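Local structure of elastinolytic metalloprotease (Pseudoalteromonas sp. CF6-2, 6IK4) at residues Asn64-Val67 / Phe73-Asn76; Ala1-Asn6 / Phe121-Asn126. The protein is a zinc metalloprotease of the M23 family that probably cleaves peptide bonds in elastin and in bacterial peptidoglycan. All coordinates share one frame; numbering follows the deposited sequence.

How the interactions relate
From the N terminus, the chain begins with the irregular segment Ala-1 to Asn-6, whose partner, strand segment 121-126, comes only after 114 further residues; interaction 2 therefore closes a very long loop. Within that loop lies interaction 1, a local contact in which 64-67 meets 73-76 across the short turn of a beta hairpin. Both reach the same antiparallel sheet, since strand 73-81 of the hairpin neighbours strand 119-125, with Asn-76 N and Thr-122 O 2.8 Å apart, probably hydrogen-bonded. Interaction 1 pairs two strands within the sheet, whereas interaction 2 packs the N-terminal segment on side chains of strand 119-125.

Interaction 1: Asn64-Val67 / Phe73-Asn76; sequences NIRV and FATN
Asn-64 opens the pairing of a beta hairpin, whose antiparallel strands 64-68 and 73-81 belong to the main sheet of the M23 peptidase domain. Its CG lies anti to the backbone N (chi1 -175°), and this extended reach suits an amide that must span to the neighbouring strand: OD1 accepts a hydrogen bond of 2.8 Å from Asn-76 ND2, in its own carbonyl plane, although the two amide planes stand 70° apart. A water accepts from Asn-64 ND2 and donates to Asn-76 OD1, closing a second path between the amides; Glu-110 also takes a bond from that ND2.

Ile-65 turns away from the hairpin partner and packs its branched chain on Ile-57 and Leu-83, as suits a buried apolar position. Arg-66 forms a non-hydrogen-bonded pair with Asn-76. Its chain bends at chi3 (-60°), bringing NE to Asn-76 OD1 at 3.0 Å in an almost straight bond, with the oxygen at the edge of the guanidinium. Asn-76 thus uses both ends of its amide across the strands, which fixes the rotation of this buried group, while the aliphatic part of Arg-66 lies by the small Ala-74.

Val-67 and Thr-75 make the hydrogen-bonded pair on the other face. Thr-75 OG1 bonds chiefly to Tyr-77, and the backbone closes with Val-67 N to Thr-75 O and Thr-75 N to Val-67 O, both 3.0 Å.

Interaction 2: Ala1-Asn6 / Phe121-Asn126; sequences ATFTMN and FTLLQN
Met-5 meets Phe-121 and Leu-123 in a small apolar core between the N-terminal segment, which has no regular structure here, and a strand of the M23 domain's antiparallel sheet; with Phe-121 it forms a Met-aromatic contact. From its CB, which points toward the strand, the chain runs on to CG, placed anti to the carbonyl carbon (chi1 -53°), and the methylenes carry SD across to the strand, where Met-5 CA and Leu-123 CA are 9.8 Å apart. An unbranched, flexible residue suits this task. Of the Met-5 atoms, SD comes nearest the strand, 4.0 Å from Leu-123 CD1. Beyond it the bend at chi3 (-87°) turns CE aside, so the sulfur rather than the methyl does the touching.

Leu-123 is shared: the same CD1 that meets the sulfur also touches Phe-3 CE2 at 3.9 Å, the Phe-3 and Leu-123 side chains running antiparallel past each other. The flat ring of Phe-3 continues the apolar patch, stacking on Phe-73 and meeting His-53 edge to face. Phe-121, beside the zinc ligand His-120 in sequence, packs against Phe-35, Tyr-77 and Ile-137, so this cluster lies close to the metal site, with the Phe-121 side chain about 7 Å from the zinc ion. The rim of that ring, where the hydrogens are slightly positive, receives the polarisable sulfur: Met-5 SD lies 80° off the ring normal, 4.1 Å from Phe-121 CZ.

Interaction 1: Asn64-Val67 / Phe73-Asn76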
loop_
_atom_site.group_PDB
_atom_site.type_symbol
_atom_site.label_atom_id
_atom_site.label_comp_id
_atom_site.label_asym_id
_atom_site.label_seq_id
_atom_site.Cartn_x
_atom_site.Cartn_y
_atom_site.Cartn_z
ATOM N N ASN A 64 -7.000 7.039 7.354
ATOM C CA ASN A 64 -6.948 5.579 7.434
ATOM C C ASN A 64 -8.222 5.003 6.833
ATOM O O ASN A 64 -9.315 5.181 7.387
ATOM C CB ASN A 64 -6.765 5.143 8.885
ATOM C CG ASN A 64 -6.584 3.645 9.032
ATOM O OD1 ASN A 64 -6.352 2.933 8.055
ATOM N ND2 ASN A 64 -6.651 3.163 10.268
ATOM N N ILE A 65 -8.090 4.315 5.699
ATOM C CA ILE A 65 -9.243 3.807 4.964
ATOM C C ILE A 65 -8.922 2.405 4.454
ATOM O O ILE A 65 -7.758 2.066 4.216
ATOM C CB ILE A 65 -9.625 4.755 3.804
ATOM C CG1 ILE A 65 -11.024 4.447 3.269
ATOM C CG2 ILE A 65 -8.588 4.684 2.677
ATOM C CD1 ILE A 65 -11.485 5.429 2.217
ATOM N N ARG A 66 -9.969 1.590 4.282
ATOM C CA ARG A 66 -9.815 0.196 3.884
ATOM C C ARG A 66 -10.839 -0.166 2.811
ATOM O O ARG A 66 -11.974 0.329 2.832
ATOM C CB ARG A 66 -9.975 -0.734 5.104
ATOM C CG ARG A 66 -9.811 -2.230 4.810
ATOM C CD ARG A 66 -10.027 -3.063 6.057
ATOM N NE ARG A 66 -9.088 -2.739 7.135
ATOM C CZ ARG A 66 -9.038 -3.388 8.295
ATOM N NH1 ARG A 66 -9.865 -4.403 8.527
ATOM N NH2 ARG A 66 -8.160 -3.030 9.221
ATOM N N VAL A 67 -10.426 -1.022 1.874
ATOM C CA VAL A 67 -11.291 -1.591 0.846
ATOM C C VAL A 67 -11.367 -3.093 1.096
ATOM O O VAL A 67 -10.351 -3.787 0.991
ATOM C CB VAL A 67 -10.764 -1.318 -0.572
ATOM C CG1 VAL A 67 -11.750 -1.880 -1.625
ATOM C CG2 VAL A 67 -10.503 0.179 -0.784
ATOM N N PHE A 73 -10.566 -10.739 1.538
ATOM C CA PHE A 73 -9.302 -10.015 1.479
ATOM C C PHE A 73 -9.570 -8.520 1.425
ATOM O O PHE A 73 -10.593 -8.074 0.907
ATOM C CB PHE A 73 -8.491 -10.429 0.250
ATOM C CG PHE A 73 -7.859 -11.769 0.392
ATOM C CD1 PHE A 73 -6.661 -11.912 1.084
ATOM C CD2 PHE A 73 -8.480 -12.899 -0.120
ATOM C CE1 PHE A 73 -6.075 -13.165 1.243
ATOM C CE2 PHE A 73 -7.898 -14.150 0.032
ATOM C CZ PHE A 73 -6.693 -14.277 0.719
ATOM N N ALA A 74 -8.619 -7.741 1.936
ATOM C CA ALA A 74 -8.803 -6.307 2.010
ATOM C C ALA A 74 -7.439 -5.648 1.922
ATOM O O ALA A 74 -6.422 -6.239 2.302
ATOM C CB ALA A 74 -9.505 -5.882 3.313
ATOM N N THR A 75 -7.424 -4.425 1.422
ATOM C CA THR A 75 -6.220 -3.613 1.479
ATOM C C THR A 75 -6.501 -2.387 2.335
ATOM O O THR A 75 -7.573 -1.778 2.240
ATOM C CB THR A 75 -5.737 -3.219 0.077
ATOM O OG1 THR A 75 -6.824 -2.682 -0.697
ATOM C CG2 THR A 75 -5.168 -4.450 -0.633
ATOM N N ASN A 76 -5.536 -2.041 3.176
ATOM C CA ASN A 76 -5.647 -0.903 4.072
ATOM C C ASN A 76 -4.633 0.142 3.638
ATOM O O ASN A 76 -3.537 -0.204 3.190
ATOM C CB ASN A 76 -5.407 -1.339 5.517
ATOM C CG ASN A 76 -5.993 -0.371 6.521
ATOM O OD1 ASN A 76 -7.147 -0.509 6.923
ATOM N ND2 ASN A 76 -5.200 0.627 6.925
HETATM O O HOH W 1 -6.702 0.098 9.920
#

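Interaction 2: Ala1-Asn6 / Phe121-Asn126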
loop_
_atom_site.group_PDB
_atom_site.type_symbol
_atom_site.label_atom_id
_atom_site.label_comp_id
_atom_site.label_asym_id
_atom_site.label_seq_id
_atom_site.Cartn_x
_atom_site.Cartn_y
_atom_site.Cartn_z
ATOM N N ALA A 1 -15.409 -11.993 -8.528
ATOM C CA ALA A 1 -14.344 -12.772 -9.156
ATOM C C ALA A 1 -13.252 -13.122 -8.147
ATOM O O ALA A 1 -13.351 -12.790 -6.964
ATOM C CB ALA A 1 -13.754 -12.016 -10.337
ATOM N N THR A 2 -12.220 -13.815 -8.624
ATOM C CA THR A 2 -11.087 -14.151 -7.779
ATOM C C THR A 2 -10.364 -12.875 -7.370
ATOM O O THR A 2 -10.180 -11.962 -8.179
ATOM C CB THR A 2 -10.136 -15.097 -8.521
ATOM O OG1 THR A 2 -10.819 -16.331 -8.792
ATOM C CG2 THR A 2 -8.914 -15.409 -7.686
ATOM N N PHE A 3 -9.982 -12.801 -6.102
ATOM C CA PHE A 3 -9.257 -11.635 -5.612
ATOM C C PHE A 3 -7.976 -11.415 -6.405
ATOM O O PHE A 3 -7.132 -12.309 -6.505
ATOM C CB PHE A 3 -8.924 -11.821 -4.140
ATOM C CG PHE A 3 -8.208 -10.651 -3.539
ATOM C CD1 PHE A 3 -8.841 -9.426 -3.428
ATOM C CD2 PHE A 3 -6.914 -10.783 -3.071
ATOM C CE1 PHE A 3 -8.190 -8.339 -2.865
ATOM C CE2 PHE A 3 -6.254 -9.697 -2.507
ATOM C CZ PHE A 3 -6.895 -8.480 -2.407
ATOM N N THR A 4 -7.825 -10.215 -6.949
ATOM C CA THR A 4 -6.629 -9.800 -7.665
ATOM C C THR A 4 -6.356 -8.354 -7.288
ATOM O O THR A 4 -7.293 -7.558 -7.216
ATOM C CB THR A 4 -6.836 -9.923 -9.182
ATOM O OG1 THR A 4 -7.238 -11.266 -9.494
ATOM C CG2 THR A 4 -5.556 -9.610 -9.921
ATOM N N MET A 5 -5.090 -8.019 -7.046
ATOM C CA MET A 5 -4.681 -6.673 -6.659
ATOM C C MET A 5 -3.866 -6.037 -7.770
ATOM O O MET A 5 -3.077 -6.715 -8.428
ATOM C CB MET A 5 -3.778 -6.669 -5.418
ATOM C CG MET A 5 -4.255 -7.380 -4.208
ATOM S SD MET A 5 -3.179 -6.852 -2.873
ATOM C CE MET A 5 -1.810 -7.995 -2.971
ATOM N N ASN A 6 -4.010 -4.721 -7.927
ATOM C CA ASN A 6 -3.123 -3.933 -8.782
ATOM C C ASN A 6 -2.344 -2.944 -7.934
ATOM O O ASN A 6 -2.813 -2.518 -6.876
ATOM C CB ASN A 6 -3.890 -3.152 -9.851
ATOM C CG ASN A 6 -4.855 -4.024 -10.638
ATOM O OD1 ASN A 6 -4.468 -5.040 -11.207
ATOM N ND2 ASN A 6 -6.124 -3.624 -10.670
ATOM N N PHE A 121 0.651 0.645 2.964
ATOM C CA PHE A 121 -0.302 -0.235 2.285
ATOM C C PHE A 121 -0.243 -1.629 2.906
ATOM O O PHE A 121 0.834 -2.218 2.975
ATOM C CB PHE A 121 0.058 -0.272 0.796
ATOM C CG PHE A 121 -0.734 -1.249 -0.035
ATOM C CD1 PHE A 121 -1.958 -0.889 -0.578
ATOM C CD2 PHE A 121 -0.204 -2.494 -0.346
ATOM C CE1 PHE A 121 -2.671 -1.780 -1.381
ATOM C CE2 PHE A 121 -0.911 -3.390 -1.141
ATOM C CZ PHE A 121 -2.141 -3.027 -1.660
ATOM N N THR A 122 -1.398 -2.176 3.319
ATOM C CA THR A 122 -1.438 -3.423 4.086
ATOM C C THR A 122 -2.454 -4.387 3.487
ATOM O O THR A 122 -3.564 -3.976 3.139
ATOM C CB THR A 122 -1.816 -3.165 5.565
ATOM O OG1 THR A 122 -0.908 -2.217 6.143
ATOM C CG2 THR A 122 -1.848 -4.490 6.408
ATOM N N LEU A 123 -2.080 -5.668 3.399
ATOM C CA LEU A 123 -2.984 -6.738 2.973
ATOM C C LEU A 123 -3.565 -7.447 4.192
ATOM O O LEU A 123 -2.824 -7.831 5.109
ATOM C CB LEU A 123 -2.258 -7.757 2.089
ATOM C CG LEU A 123 -3.113 -8.933 1.585
ATOM C CD1 LEU A 123 -4.197 -8.443 0.610
ATOM C CD2 LEU A 123 -2.249 -10.025 0.925
ATOM N N LEU A 124 -4.880 -7.662 4.179
ATOM C CA LEU A 124 -5.561 -8.325 5.271
ATOM C C LEU A 124 -6.439 -9.433 4.712
ATOM O O LEU A 124 -6.826 -9.414 3.542
ATOM C CB LEU A 124 -6.429 -7.345 6.078
ATOM C CG LEU A 124 -5.731 -6.135 6.696
ATOM C CD1 LEU A 124 -5.889 -4.942 5.797
ATOM C CD2 LEU A 124 -6.307 -5.846 8.074
ATOM N N GLN A 125 -6.739 -10.405 5.567
ATOM C CA GLN A 125 -7.792 -11.372 5.283
ATOM C C GLN A 125 -8.611 -11.542 6.553
ATOM O O GLN A 125 -8.047 -11.626 7.645
ATOM C CB GLN A 125 -7.240 -12.737 4.823
ATOM C CG GLN A 125 -8.387 -13.626 4.241
ATOM C CD GLN A 125 -8.019 -15.083 4.049
ATOM O OE1 GLN A 125 -6.860 -15.467 4.174
ATOM N NE2 GLN A 125 -9.021 -15.908 3.748
ATOM N N ASN A 126 -9.935 -11.590 6.418
ATOM C CA ASN A 126 -10.801 -11.675 7.601
ATOM C C ASN A 126 -10.478 -10.568 8.603
ATOM O O ASN A 126 -10.542 -10.784 9.815
ATOM C CB ASN A 126 -10.674 -13.029 8.309
ATOM C CG ASN A 126 -10.795 -14.212 7.375
ATOM O OD1 ASN A 126 -9.953 -15.117 7.384
ATOM N ND2 ASN A 126 -11.855 -14.238 6.604
#